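Local coordinates for aminotransferase (Helicobacter pylori, PDB 2FNU) that catalyses the pyridoxal-phosphate-dependent amino transfer that makes UDP-4-amino-4,6-dideoxy-N-acetyl-beta-L-altrosamine, the second step of pseudaminic acid biosynthesis, at the interface of chains A and B. Sequence-based numbering; all coordinates share one arbitrary frame. Chains: chain A/B, aminotransferase.

Contacts 1 and 3 adjoin, the centres of their C-alpha atoms about 9 Å apart, and they share A:Asn228 and B:Glu189; the loop ahead of helix 233-243 (A:His227 to A:Arg230) runs through both and meets chain B. Contact 2 lies about 28 Å from contact 1 and about 26 Å from contact 3 between the same centres, on the other side of the two-fold axis. Contacts 2 and 3 contain two-fold twins of one contact, A:Phe84 with B:His210 and B:Phe84 with A:His210. Because substrate- and cofactor-pocket residues recur in all of them, the dimer interface probably shapes both active sites, as is usual in this aminotransferase family.

Contact 1: the interface of chains A and B. Residues chain A 29-30, 228, 230; chain B 180, 188-189.
Two loops of chain A, one carrying A:Thr29 and A:Gln30 and the other A:Asn228 and A:Arg230 ahead of helix 233-243, close round B:Glu189 and B:His180 from the chain B loop between strands 174-178 and 191-195. This is the loop of the cofactor-binding lysine, and A:Thr29 and A:Asn228 bind substrate. An interface carboxylate whose one oxygen, OE2, collects several donors is the principle at work. B:Glu189, bent at chi2 (-85°), brings OE2 to the A:Thr29 hydroxyl OG1 at 2.6 Å; the hydroxyl meets OE2 on its anti side, somewhat out of the carboxylate plane. A:Arg230 grips the same oxygen side-on in a salt bridge, its NE 2.9 Å from B:Glu189 OE2. A:Arg230 NH2 meets the syn lone pair of OE2, whereas NE comes from above the carboxylate plane. Over one guanidinium face lies A:Gln30 NE2, over the other the A:Asn228 amide, modelled with ND2. A:Asn228 OD1 is modelled 3.0 Å from B:Glu189 OE1; two acceptors face each other there, so this doubtful contact may mean a flipped amide or a shared proton. Beside this cluster, B:His180 and the A:Gln30 amide meet with planes 88° apart. B:His180 NE2 donates within its ring plane to A:Gln30 OE1 at 2.9 Å, from above the carbonyl plane.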
# COMPACT_ATOMS: atom_id res chain seq x y z
N THR A 29 13.85 -1.61 0.32
CA THR A 29 12.83 -1.10 -0.58
C THR A 29 13.48 -0.19 -1.61
O THR A 29 14.67 0.13 -1.48
CB THR A 29 11.68 -0.41 0.18
OG1 THR A 29 10.60 -0.17 -0.73
CG2 THR A 29 12.12 0.90 0.85
N GLN A 30 12.73 0.19 -2.64
CA GLN A 30 13.25 1.08 -3.68
C GLN A 30 14.57 0.56 -4.24
O GLN A 30 15.56 1.30 -4.36
CB GLN A 30 13.40 2.50 -3.13
CG GLN A 30 12.05 3.10 -2.68
CD GLN A 30 12.25 4.30 -1.79
OE1 GLN A 30 12.69 4.19 -0.63
NE2 GLN A 30 11.94 5.46 -2.34
N ASN A 228 2.19 6.33 -1.59
CA ASN A 228 3.24 5.34 -1.45
C ASN A 228 2.60 3.97 -1.52
O ASN A 228 2.20 3.39 -0.50
CB ASN A 228 4.08 5.53 -0.16
CG ASN A 228 5.18 4.47 0.02
OD1 ASN A 228 5.94 4.52 1.01
ND2 ASN A 228 5.25 3.50 -0.89
N ARG A 230 4.31 1.49 -3.07
CA ARG A 230 5.44 0.68 -3.55
C ARG A 230 5.39 -0.74 -3.00
O ARG A 230 4.87 -0.99 -1.90
CB ARG A 230 6.75 1.35 -3.15
CG ARG A 230 6.94 2.73 -3.78
CD ARG A 230 8.36 3.23 -3.52
NE ARG A 230 8.66 3.40 -2.10
CZ ARG A 230 8.72 4.57 -1.46
NH1 ARG A 230 8.48 5.73 -2.08
NH2 ARG A 230 9.03 4.57 -0.17
N HIS B 180 9.24 2.80 7.25
CA HIS B 180 10.08 2.73 6.06
C HIS B 180 11.47 2.23 6.45
O HIS B 180 11.92 2.42 7.59
CB HIS B 180 10.20 4.12 5.44
CG HIS B 180 11.02 4.16 4.19
ND1 HIS B 180 12.39 4.38 4.19
CD2 HIS B 180 10.66 4.01 2.89
CE1 HIS B 180 12.83 4.37 2.94
NE2 HIS B 180 11.80 4.17 2.13
N ALA B 188 10.36 -2.62 6.29
CA ALA B 188 10.73 -2.37 4.88
C ALA B 188 9.93 -1.22 4.26
O ALA B 188 10.50 -0.22 3.83
CB ALA B 188 10.65 -3.65 4.01
N GLU B 189 8.62 -1.40 4.18
CA GLU B 189 7.67 -0.28 4.01
C GLU B 189 6.62 -0.53 5.07
O GLU B 189 6.25 -1.68 5.35
CB GLU B 189 7.00 -0.28 2.64
CG GLU B 189 7.95 -0.05 1.44
CD GLU B 189 8.21 1.42 1.14
OE1 GLU B 189 7.74 2.33 1.89
OE2 GLU B 189 8.95 1.67 0.16

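Contact 2: the interface of chains A and B. Residues chain A 84-85, 317, 322; chain B 210, 212, 220, 222.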
# COMPACT_ATOMS: atom_id res chain seq x y z
N PHE A 84 -14.61 -9.26 -6.97
CA PHE A 84 -14.39 -8.75 -5.64
C PHE A 84 -14.71 -7.26 -5.61
O PHE A 84 -14.54 -6.57 -6.62
CB PHE A 84 -12.96 -9.00 -5.19
CG PHE A 84 -12.73 -8.66 -3.75
CD1 PHE A 84 -13.45 -9.33 -2.76
CD2 PHE A 84 -11.88 -7.64 -3.40
CE1 PHE A 84 -13.29 -9.01 -1.41
CE2 PHE A 84 -11.71 -7.30 -2.06
CZ PHE A 84 -12.42 -7.99 -1.06
N VAL A 85 -15.18 -6.79 -4.46
CA VAL A 85 -15.72 -5.44 -4.37
C VAL A 85 -14.70 -4.38 -4.78
O VAL A 85 -15.09 -3.31 -5.23
CB VAL A 85 -16.33 -5.16 -2.97
CG1 VAL A 85 -15.23 -5.06 -1.90
CG2 VAL A 85 -17.21 -3.90 -3.02
N LYS A 317 -20.71 -12.50 -4.11
CA LYS A 317 -21.94 -11.71 -3.98
C LYS A 317 -21.97 -10.60 -5.03
O LYS A 317 -21.00 -9.86 -5.17
CB LYS A 317 -21.96 -11.12 -2.58
CG LYS A 317 -23.18 -10.28 -2.26
CD LYS A 317 -23.07 -9.89 -0.80
CE LYS A 317 -24.20 -9.04 -0.32
NZ LYS A 317 -24.15 -9.02 1.17
N TYR A 322 -24.45 -4.91 -2.14
CA TYR A 322 -23.92 -4.32 -0.93
C TYR A 322 -24.66 -3.03 -0.61
O TYR A 322 -25.06 -2.28 -1.52
CB TYR A 322 -22.43 -4.04 -1.10
CG TYR A 322 -21.53 -5.26 -1.06
CD1 TYR A 322 -21.50 -6.10 0.06
CD2 TYR A 322 -20.67 -5.53 -2.12
CE1 TYR A 322 -20.63 -7.21 0.12
CE2 TYR A 322 -19.81 -6.65 -2.09
CZ TYR A 322 -19.79 -7.47 -0.96
OH TYR A 322 -18.95 -8.55 -0.88
N HIS B 210 -11.13 -2.45 2.30
CA HIS B 210 -12.30 -2.61 1.43
C HIS B 210 -13.66 -2.18 1.97
O HIS B 210 -14.66 -2.33 1.25
CB HIS B 210 -12.40 -4.07 0.95
CG HIS B 210 -11.14 -4.57 0.32
ND1 HIS B 210 -10.63 -4.01 -0.83
CD2 HIS B 210 -10.28 -5.55 0.69
CE1 HIS B 210 -9.50 -4.64 -1.15
NE2 HIS B 210 -9.27 -5.57 -0.23
N MET B 212 -15.03 -3.74 4.22
CA MET B 212 -15.68 -5.05 4.42
C MET B 212 -15.96 -5.39 5.88
O MET B 212 -15.06 -5.43 6.72
CB MET B 212 -14.84 -6.17 3.78
CG MET B 212 -15.49 -7.55 3.76
SD MET B 212 -16.93 -7.61 2.66
CE MET B 212 -16.19 -7.45 1.05
N GLY B 220 -20.09 -10.99 3.33
CA GLY B 220 -19.80 -9.73 3.99
C GLY B 220 -20.79 -8.64 3.62
O GLY B 220 -21.76 -8.86 2.88
N VAL B 222 -20.74 -4.22 2.84
CA VAL B 222 -19.94 -3.03 2.58
C VAL B 222 -20.88 -1.82 2.64
O VAL B 222 -21.81 -1.70 1.83
CB VAL B 222 -19.27 -3.11 1.20
CG1 VAL B 222 -18.61 -1.77 0.82
CG2 VAL B 222 -18.23 -4.21 1.18
O HOH W 1 -19.79 -10.85 0.39
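Ring contacts come first: A:Phe84 points its edge into a face of the B:His210 imidazole, with centroids 4.7 Å apart and planes at 89°. The phenyl CE2 is the atom that lands, 3.5 Å from B:His210 NE2 and over the middle of the ring. Such a perpendicular pair would be expected to restrict how far the imidazole can turn. A second ring, A:Tyr322, takes B:Val222 over its face, where methyl CG2 sits 3.9 Å from the centroid in a CH-pi contact.

Aliphatic packing fills the ground between the rings. B:Met212, folded at chi2 (68°) and chi3, turns its methyl CE back towards A:Val85 CG1 at 3.9 Å and towards the phenol oxygen A:Tyr322 OH at 3.5 Å. A:Val85 CG1 also lies against the rim of the A:Phe84 face, continuing the apolar layer within chain A.

Polar links gather at the far end, on chain B strand 220-222. A:Lys317, fully extended, delivers its side-chain amino nitrogen NZ to the backbone B:Gly220 O at 3.0 Å, nearly along the C=O axis. The amide of the same glycine is reached indirectly: water 1 joins B:Gly220 N to the A:Tyr322 hydroxyl, 2.8 Å from OH.

Since A:Phe84 lines both the cofactor and the nucleotide-sugar pockets, this patch of chain B probably steadies a wall of chain A's active site while joining the subunits.

Contact 3: the interface of chains A and B. Residues chain A 210, 227-228; chain B 55, 57-58, 84, 86, 189.
Hydrogen bonding centres on the hydroxyl of B:Ser55, which donates to the backbone A:Asn228 O at 3.0 Å, in the carbonyl plane and on a lone pair. B:Ser55 OG serves both subunits, since B:Ser58 N donates to it at 3.0 Å, the usual cap for the first turn of a helix. Chi1 of B:Ser55 (66°) sets OG between its own backbone N and carbonyl carbon, reaching cap and partner.

Two waters extend the network. Water 2 takes A:Asn228 N at 2.8 Å and also binds B:Ser58 OG. It is bonded to water 3, which joins A:His227 ND1, 2.8 Å away and almost straight, to B:Thr57 O.

Ring and apolar contacts follow. B:Phe84 presents its edge to A:His210, planes at 90°, the twin of the A:Phe84/B:His210 pair; B:Phe84 CE2 lies over the imidazole centre, 3.5 Å from A:His210 CD2. A:His227 O lies over the rim of the opposite face, B:Thr57 OG1 is at the ring's edge in plane, and B:Ala86 CB packs near A:His210 CE1 on the B:Phe84 side. A:Asn228 CB packs on B:Thr57 CB at 3.7 Å.

In the fold, the A:His227-A:Asn228 loop, between strand 220-222 and helix 233-243, rests on the start of chain B helix 56-66, whose first residues line the cofactor pocket.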
# COMPACT_ATOMS: atom_id res chain seq x y z
N HIS A 210 4.63 9.37 -4.71
CA HIS A 210 4.65 10.77 -4.27
C HIS A 210 4.62 11.81 -5.38
O HIS A 210 4.69 13.01 -5.09
CB HIS A 210 5.84 11.04 -3.35
CG HIS A 210 5.90 10.10 -2.20
ND1 HIS A 210 4.90 10.04 -1.25
CD2 HIS A 210 6.80 9.14 -1.87
CE1 HIS A 210 5.20 9.11 -0.36
NE2 HIS A 210 6.34 8.55 -0.72
N HIS A 227 1.18 8.71 -4.16
CA HIS A 227 1.00 8.05 -2.85
C HIS A 227 2.27 7.27 -2.53
O HIS A 227 3.31 7.51 -3.14
CB HIS A 227 -0.22 7.11 -2.97
CG HIS A 227 -1.50 7.85 -3.17
ND1 HIS A 227 -2.40 8.07 -2.15
CD2 HIS A 227 -2.01 8.47 -4.27
CE1 HIS A 227 -3.42 8.77 -2.61
NE2 HIS A 227 -3.21 9.03 -3.89
N ASN A 228 2.19 6.33 -1.59
CA ASN A 228 3.24 5.34 -1.45
C ASN A 228 2.60 3.97 -1.52
O ASN A 228 2.20 3.39 -0.50
CB ASN A 228 4.08 5.53 -0.16
CG ASN A 228 5.18 4.47 0.02
OD1 ASN A 228 5.94 4.52 1.01
ND2 ASN A 228 5.25 3.50 -0.89
N SER B 55 2.23 1.69 4.30
CA SER B 55 3.15 2.84 4.33
C SER B 55 2.55 3.92 5.24
O SER B 55 1.33 3.92 5.47
CB SER B 55 3.38 3.43 2.94
OG SER B 55 2.17 4.02 2.45
N THR B 57 2.28 6.94 4.25
CA THR B 57 1.48 7.76 3.32
C THR B 57 0.04 7.21 3.25
O THR B 57 -0.92 7.98 3.24
CB THR B 57 2.14 7.82 1.95
OG1 THR B 57 3.46 8.31 2.12
CG2 THR B 57 1.40 8.78 1.03
N SER B 58 -0.10 5.89 3.24
CA SER B 58 -1.43 5.26 3.32
C SER B 58 -2.13 5.57 4.63
O SER B 58 -3.35 5.83 4.66
CB SER B 58 -1.34 3.74 3.10
OG SER B 58 -0.92 3.44 1.79
N PHE B 84 8.28 16.00 4.62
CA PHE B 84 8.24 15.29 3.34
C PHE B 84 6.93 15.60 2.63
O PHE B 84 5.91 15.83 3.27
CB PHE B 84 8.40 13.78 3.54
CG PHE B 84 8.54 13.03 2.25
CD1 PHE B 84 9.62 13.26 1.42
CD2 PHE B 84 7.55 12.14 1.85
CE1 PHE B 84 9.74 12.59 0.19
CE2 PHE B 84 7.66 11.45 0.62
CZ PHE B 84 8.75 11.69 -0.20
N ALA B 86 4.63 14.03 1.27
CA ALA B 86 3.45 13.20 1.56
C ALA B 86 2.50 13.85 2.57
O ALA B 86 1.29 13.66 2.48
CB ALA B 86 3.87 11.82 2.07
N GLU B 189 8.62 -1.40 4.18
CA GLU B 189 7.67 -0.28 4.01
C GLU B 189 6.62 -0.53 5.07
O GLU B 189 6.25 -1.68 5.35
CB GLU B 189 7.00 -0.28 2.64
CG GLU B 189 7.95 -0.05 1.44
CD GLU B 189 8.21 1.42 1.14
OE1 GLU B 189 7.74 2.33 1.89
OE2 GLU B 189 8.95 1.67 0.16
O HOH W 2 0.11 5.55 0.14
O HOH W 3 -2.15 7.05 0.41